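Local coordinates for uncharacterized protein Lpg0364 (Legionella pneumophila subsp. pneumophila, PDB 4Q63) that is of unknown function but has a PilZ-like domain and so may bind cyclic-di-GMP, at residues K93-R96 with D97-N101; L12-H15 with G16-N19. All coordinates share one frame; numbering follows the deposited sequence.

Interaction 1: K93-R96 with D97-N101; sequences KRLR and DERKN. With CD (cadmium ion), chain D.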
ATOM      1  N   LYS A  93       0.827   3.533 -12.203  1.00 46.94           N
ATOM      2  CA  LYS A  93       1.169   4.320 -13.385  1.00 48.87           C
ATOM      3  C   LYS A  93      -0.096   4.866 -14.047  1.00 51.54           C
ATOM      4  O   LYS A  93      -0.092   5.958 -14.640  1.00 52.07           O
ATOM      5  CB  LYS A  93       1.965   3.479 -14.384  1.00 50.67           C
ATOM      6  CG  LYS A  93       2.368   4.237 -15.646  1.00 59.49           C
ATOM      7  CD  LYS A  93       3.024   3.318 -16.663  0.86 63.90           C
ATOM      8  CE  LYS A  93       3.236   4.035 -17.990  0.73 72.02           C
ATOM      9  NZ  LYS A  93       3.716   3.109 -19.051  0.71 76.39           N
ATOM     10  N   ARG A  94      -1.179   4.105 -13.958  1.00 49.31           N
ATOM     11  CA  ARG A  94      -2.449   4.588 -14.478  1.00 54.14           C
ATOM     12  C   ARG A  94      -2.958   5.726 -13.594  1.00 46.93           C
ATOM     13  O   ARG A  94      -3.329   6.782 -14.093  1.00 52.62           O
ATOM     14  CB  ARG A  94      -3.484   3.465 -14.569  1.00 52.25           C
ATOM     15  CG  ARG A  94      -4.872   3.954 -14.960  1.00 58.94           C
ATOM     16  CD  ARG A  94      -5.904   2.839 -14.923  1.00 65.16           C
ATOM     17  NE  ARG A  94      -7.269   3.369 -14.923  1.00 70.36           N
ATOM     18  CZ  ARG A  94      -8.269   2.883 -15.651  1.00 81.54           C
ATOM     19  NH1 ARG A  94      -8.064   1.849 -16.453  1.00 88.44           N
ATOM     20  NH2 ARG A  94      -9.475   3.433 -15.583  1.00 84.58           N
ATOM     21  N   LEU A  95      -2.945   5.518 -12.279  1.00 46.01           N
ATOM     22  CA  LEU A  95      -3.400   6.544 -11.336  1.00 49.05           C
ATOM     23  C   LEU A  95      -2.591   7.843 -11.446  1.00 53.93           C
ATOM     24  O   LEU A  95      -3.134   8.938 -11.318  1.00 54.80           O
ATOM     25  CB  LEU A  95      -3.359   6.019  -9.895  1.00 45.28           C
ATOM     26  CG  LEU A  95      -3.778   7.000  -8.790  1.00 49.09           C
ATOM     27  CD1 LEU A  95      -5.177   7.577  -9.036  1.00 50.38           C
ATOM     28  CD2 LEU A  95      -3.698   6.335  -7.411  1.00 43.07           C
ATOM     29  N   ARG A  96      -1.292   7.708 -11.689  1.00 55.65           N
ATOM     30  CA  ARG A  96      -0.418   8.865 -11.829  1.00 62.22           C
ATOM     31  C   ARG A  96      -0.739   9.664 -13.096  1.00 65.16           C
ATOM     32  O   ARG A  96      -0.726  10.896 -13.080  1.00 64.72           O
ATOM     33  CB  ARG A  96       1.046   8.424 -11.827  1.00 64.49           C
ATOM     34  CG  ARG A  96       2.035   9.566 -11.748  1.00 75.18           C
ATOM     35  CD  ARG A  96       3.415   9.078 -12.135  1.00 82.94           C
ATOM     36  NE  ARG A  96       3.385   8.440 -13.450  1.00 89.59           N
ATOM     37  CZ  ARG A  96       4.442   7.906 -14.052  1.00 93.20           C
ATOM     38  NH1 ARG A  96       4.310   7.350 -15.249  1.00 97.60           N
ATOM     39  NH2 ARG A  96       5.630   7.930 -13.461  1.00 91.58           N
ATOM     40  N   ASP A  97      -1.032   8.955 -14.187  1.00 68.50           N
ATOM     41  CA  ASP A  97      -1.415   9.593 -15.448  1.00 75.03           C
ATOM     42  C   ASP A  97      -2.764  10.302 -15.345  1.00 71.72           C
ATOM     43  O   ASP A  97      -2.985  11.332 -15.984  1.00 70.63           O
ATOM     44  CB  ASP A  97      -1.455   8.575 -16.596  1.00 82.77           C
ATOM     45  CG  ASP A  97      -0.080   8.041 -16.958  1.00 88.78           C
ATOM     46  OD1 ASP A  97       0.926   8.692 -16.599  1.00 92.94           O
ATOM     47  OD2 ASP A  97      -0.005   6.973 -17.606  1.00 89.65           O
ATOM     48  N   GLU A  98      -3.665   9.746 -14.540  1.00 64.72           N
ATOM     49  CA  GLU A  98      -4.976  10.356 -14.322  1.00 68.83           C
ATOM     50  C   GLU A  98      -4.881  11.697 -13.607  1.00 68.04           C
ATOM     51  O   GLU A  98      -5.657  12.609 -13.881  1.00 70.70           O
ATOM     52  CB  GLU A  98      -5.874   9.423 -13.518  1.00 67.07           C
ATOM     53  CG  GLU A  98      -6.648   8.437 -14.360  1.00 71.17           C
ATOM     54  CD  GLU A  98      -7.216   7.325 -13.515  1.00 68.09           C
ATOM     55  OE1 GLU A  98      -7.615   6.283 -14.079  1.00 75.96           O
ATOM     56  OE2 GLU A  98      -7.256   7.501 -12.279  1.00 57.93           O
ATOM     57  N   ARG A  99      -3.941  11.804 -12.675  1.00 64.93           N
ATOM     58  CA  ARG A  99      -3.696  13.066 -11.991  1.00 68.69           C
ATOM     59  C   ARG A  99      -3.096  14.095 -12.940  1.00 76.18           C
ATOM     60  O   ARG A  99      -3.311  15.295 -12.779  1.00 81.55           O
ATOM     61  CB  ARG A  99      -2.774  12.849 -10.795  1.00 62.48           C
ATOM     62  CG  ARG A  99      -3.434  12.112  -9.660  1.00 57.20           C
ATOM     63  CD  ARG A  99      -2.430  11.824  -8.552  1.00 58.34           C
ATOM     64  NE  ARG A  99      -3.024  11.047  -7.468  1.00 53.30           N
ATOM     65  CZ  ARG A  99      -2.413  10.778  -6.319  1.00 52.71           C
ATOM     66  NH1 ARG A  99      -1.176  11.221  -6.093  1.00 56.43           N
ATOM     67  NH2 ARG A  99      -3.039  10.066  -5.395  1.00 46.65           N
ATOM     68  N   LYS A 100      -2.349  13.615 -13.931  0.94 80.38           N
ATOM     69  CA  LYS A 100      -1.793  14.478 -14.970  1.00 93.37           C
ATOM     70  C   LYS A 100      -2.897  15.116 -15.806  1.00103.30           C
ATOM     71  O   LYS A 100      -2.693  16.162 -16.422  1.00110.68           O
ATOM     72  CB  LYS A 100      -0.855  13.682 -15.885  1.00 94.57           C
ATOM     73  CG  LYS A 100       0.602  14.107 -15.804  0.90 97.13           C
ATOM     74  CD  LYS A 100       1.457  13.100 -15.042  0.93 89.33           C
ATOM     75  CE  LYS A 100       2.011  12.026 -15.970  0.71 88.91           C
ATOM     76  NZ  LYS A 100       3.108  11.243 -15.334  0.94 85.29           N
ATOM     77  N   ASN A 101      -4.062  14.469 -15.814  1.00106.50           N
ATOM     78  CA  ASN A 101      -5.214  14.875 -16.621  1.00117.25           C
ATOM     79  C   ASN A 101      -4.960  14.809 -18.125  1.00125.81           C
ATOM     80  O   ASN A 101      -5.426  13.889 -18.798  1.00126.50           O
ATOM     81  CB  ASN A 101      -5.736  16.256 -16.212  1.00123.81           C
ATOM     82  CG  ASN A 101      -6.597  16.206 -14.967  1.00121.67           C
ATOM     83  OD1 ASN A 101      -7.817  16.071 -15.049  1.00124.64           O
ATOM     84  ND2 ASN A 101      -5.965  16.303 -13.803  1.00117.06           N
TER
HETATM   85 CD    CD D 203      -8.699   5.437 -11.813  1.00 45.54          CD
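Arg94 holds CG trans to its own nitrogen and runs extended to NE, while Glu98, leaving its backbone at chi1 -87°, runs extended beyond CG, so that their charged ends meet on one flank of the C-terminal helix 82-100. This is an i to i+4 helical salt bridge. NE of Arg94 gives its hydrogen to OE1 of Glu98 at 3.1 Å. It arrives nearly head-on to the C-O bond, and the guanidinium and carboxylate planes stand 85° apart. Both oxygens of Glu98 bind a cadmium ion, OE2 of Glu98 at 2.6 Å from the metal, and His57 also binds it. Glu98 is therefore both ligand and ion-pair partner, and the arginine probably helps hold the carboxylate in place. CD1 of Leu95 lies 3.9 Å from OE2 of Glu98. On another side of the helix, OD1 of Asp97 has a long salt bridge to NH1 of Arg96 at the guanidinium edge, and one of 3.6 Å to NZ of Lys100. The shared carboxylate probably offsets a close approach of like charges, which is not a bond. The bend of Arg96 at chi3 (55°) places NZ of Lys100 over one guanidinium face, 3.4 Å from NE of Arg96.

Interaction 2: L12-H15 with G16-N19; sequences LKNH and GEIN. With EDO (1,2-ethanediol), chain I.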
ATOM      1  N   LEU A  12       3.687   7.660  -4.571  1.00 61.52           N
ATOM      2  CA  LEU A  12       2.497   8.492  -4.696  1.00 59.37           C
ATOM      3  C   LEU A  12       1.877   8.779  -3.334  1.00 56.48           C
ATOM      4  O   LEU A  12       1.689   7.874  -2.519  1.00 55.74           O
ATOM      5  CB  LEU A  12       1.462   7.823  -5.600  1.00 53.25           C
ATOM      6  CG  LEU A  12       1.633   7.925  -7.119  1.00 59.74           C
ATOM      7  CD1 LEU A  12       0.413   7.331  -7.827  1.00 61.73           C
ATOM      8  CD2 LEU A  12       1.852   9.368  -7.550  1.00 65.24           C
ATOM      9  N   LYS A  13       1.566  10.042  -3.090  1.00 50.55           N
ATOM     10  CA  LYS A  13       0.843  10.435  -1.890  1.00 52.65           C
ATOM     11  C   LYS A  13      -0.620  10.041  -2.078  1.00 51.61           C
ATOM     12  O   LYS A  13      -1.142  10.099  -3.191  1.00 53.26           O
ATOM     13  CB  LYS A  13       0.975  11.944  -1.671  1.00 61.43           C
ATOM     14  CG  LYS A  13       0.954  12.358  -0.218  1.00 67.37           C
ATOM     15  CD  LYS A  13       2.199  11.865   0.509  1.00 70.76           C
ATOM     16  CE  LYS A  13       3.388  12.771   0.228  1.00 80.73           C
ATOM     17  NZ  LYS A  13       4.622  12.300   0.917  1.00 81.14           N
ATOM     18  N   ASN A  14      -1.280   9.613  -1.007  1.00 48.63           N
ATOM     19  CA  ASN A  14      -2.683   9.218  -1.106  1.00 48.14           C
ATOM     20  C   ASN A  14      -3.621  10.423  -1.056  1.00 53.04           C
ATOM     21  O   ASN A  14      -3.632  11.172  -0.077  1.00 51.69           O
ATOM     22  CB  ASN A  14      -3.032   8.228   0.004  1.00 46.73           C
ATOM     23  CG  ASN A  14      -4.413   7.627  -0.162  1.00 43.70           C
ATOM     24  OD1 ASN A  14      -5.085   7.843  -1.171  1.00 46.87           O
ATOM     25  ND2 ASN A  14      -4.845   6.865   0.834  1.00 41.18           N
ATOM     26  N   HIS A  15      -4.392  10.625  -2.122  1.00 54.02           N
ATOM     27  CA  HIS A  15      -5.384  11.697  -2.134  1.00 60.19           C
ATOM     28  C   HIS A  15      -6.782  11.122  -1.947  1.00 60.73           C
ATOM     29  O   HIS A  15      -7.774  11.779  -2.255  1.00 67.01           O
ATOM     30  CB  HIS A  15      -5.309  12.507  -3.431  1.00 63.07           C
ATOM     31  CG  HIS A  15      -4.071  13.340  -3.549  1.00 72.82           C
ATOM     32  ND1 HIS A  15      -3.555  13.740  -4.762  1.00 75.82           N
ATOM     33  CD2 HIS A  15      -3.246  13.849  -2.604  1.00 74.78           C
ATOM     34  CE1 HIS A  15      -2.465  14.458  -4.561  1.00 80.25           C
ATOM     35  NE2 HIS A  15      -2.254  14.536  -3.260  1.00 80.50           N
ATOM     36  N   GLY A  16      -6.847   9.887  -1.456  1.00 57.00           N
ATOM     37  CA  GLY A  16      -8.114   9.232  -1.179  1.00 55.25           C
ATOM     38  C   GLY A  16      -8.612   8.317  -2.280  1.00 57.60           C
ATOM     39  O   GLY A  16      -9.758   7.863  -2.248  1.00 62.44           O
ATOM     40  N   GLU A  17      -7.772   8.047  -3.271  1.00 53.79           N
ATOM     41  CA  GLU A  17      -8.136   7.045  -4.256  1.00 54.58           C
ATOM     42  C   GLU A  17      -7.746   5.680  -3.703  1.00 50.14           C
ATOM     43  O   GLU A  17      -8.145   4.650  -4.238  1.00 49.34           O
ATOM     44  CB  GLU A  17      -7.426   7.273  -5.593  1.00 53.29           C
ATOM     45  CG  GLU A  17      -7.437   8.702  -6.088  1.00 59.96           C
ATOM     46  CD  GLU A  17      -6.156   9.450  -5.707  1.00 57.36           C
ATOM     47  OE1 GLU A  17      -5.751   9.373  -4.533  1.00 45.20           O
ATOM     48  OE2 GLU A  17      -5.559  10.098  -6.591  1.00 56.95           O
ATOM     49  N   ILE A  18      -6.962   5.679  -2.632  1.00 46.74           N
ATOM     50  CA  ILE A  18      -6.374   4.438  -2.137  1.00 43.04           C
ATOM     51  C   ILE A  18      -6.895   4.028  -0.771  1.00 43.91           C
ATOM     52  O   ILE A  18      -6.760   4.751   0.206  1.00 49.37           O
ATOM     53  CB  ILE A  18      -4.846   4.519  -2.068  1.00 46.21           C
ATOM     54  CG1 ILE A  18      -4.283   4.882  -3.446  1.00 51.02           C
ATOM     55  CG2 ILE A  18      -4.277   3.176  -1.604  1.00 42.78           C
ATOM     56  CD1 ILE A  18      -3.022   5.684  -3.402  1.00 52.75           C
ATOM     57  N   ASN A  19      -7.496   2.851  -0.717  1.00 41.65           N
ATOM     58  CA  ASN A  19      -7.952   2.284   0.540  1.00 42.91           C
ATOM     59  C   ASN A  19      -7.263   0.952   0.746  1.00 42.49           C
ATOM     60  O   ASN A  19      -6.998   0.218  -0.207  1.00 42.51           O
ATOM     61  CB  ASN A  19      -9.468   2.087   0.510  1.00 45.06           C
ATOM     62  CG  ASN A  19     -10.207   3.366   0.207  1.00 58.36           C
ATOM     63  OD1 ASN A  19     -10.691   3.573  -0.910  1.00 65.32           O
ATOM     64  ND2 ASN A  19     -10.287   4.244   1.198  1.00 63.25           N
TER
HETATM   65  C1  EDO I 208     -10.552  -1.761   2.259  1.00 72.20           C
HETATM   66  O1  EDO I 208     -11.962  -1.817   2.507  1.00 76.19           O
HETATM   67  C2  EDO I 208     -10.252  -2.341   0.886  1.00 69.83           C
HETATM   68  O2  EDO I 208      -8.846  -2.569   0.773  1.00 66.09           O
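Asn14 and Gly16 form an Asx turn in the loop that joins strand 12-13 to strand 18-22 of the curled antiparallel sheet.

The hydrogen bonds centre on the amide of Asn14. Its CG lies anti to the backbone N (chi1 -172°), and this swings the amide across the loop. OD1 of Asn14 accepts the N-H of Gly16, with N to OD1 at 2.7 Å, which closes the Asx turn. OD1 of Asn14 also accepts the N-H of Ile18, with N to OD1 at 3.2 Å. The two donors come from opposite faces of the amide: the Gly16 nitrogen sits well above the plane, 55° out of it, and that of Ile18 is tilted by 30°. ND2 of Asn14 gives a bond of 2.9 Å to the Ile18 carbonyl O. The amide thus bonds both the N-H and the C=O of Ile18, which fixes its rotation. ND2 is also bonded to the carbonyl of Ile29, in strand 25-33. This ties the loop to the sheet.

The backbone bends at Gly16, whose phi is positive and which has no CB to meet the carbonyl O of His15.

Among charged groups, Glu17 has its stronger partner in Arg99 of helix 82-100, which OE2 meets. A bend at chi2 turns the carboxylate back along the loop. There OE1 of Glu17 takes a weak hydrogen bond from the backbone N of His15 at 3.0 Å.

The nonpolar packing is that of Ile18, buried against Leu95 of the helix. The remaining touches are van der Waals contacts of carbon against oxygen. CB of Ile18 lies 3.5 Å from OD1 of Asn14, and CD1 of Ile18 is 3.7 Å from that same oxygen. CB of His15 rests 3.4 Å from OE1 of Glu17.

Interaction 2 comes first along the chain, in the loop between strands 12-13 and 18-22 of the antiparallel sheet, and interaction 1 comes last, at the end of helix 82-100. Their centres are 12 Å apart, and both belong to the PilZ-like domain. The N-terminal loop and the C-terminal helix meet directly. NH2 of Arg99 forms a salt bridge with OE2 of Glu17 at 2.8 Å and probably a hydrogen bond to O of Lys13. CD1 of Leu95 packs on OE2 of Glu17, and CZ of Arg99 lies 3.5 Å from ND1 of His15. The loop 14-17 thus joins the C-terminal helix to the sheet.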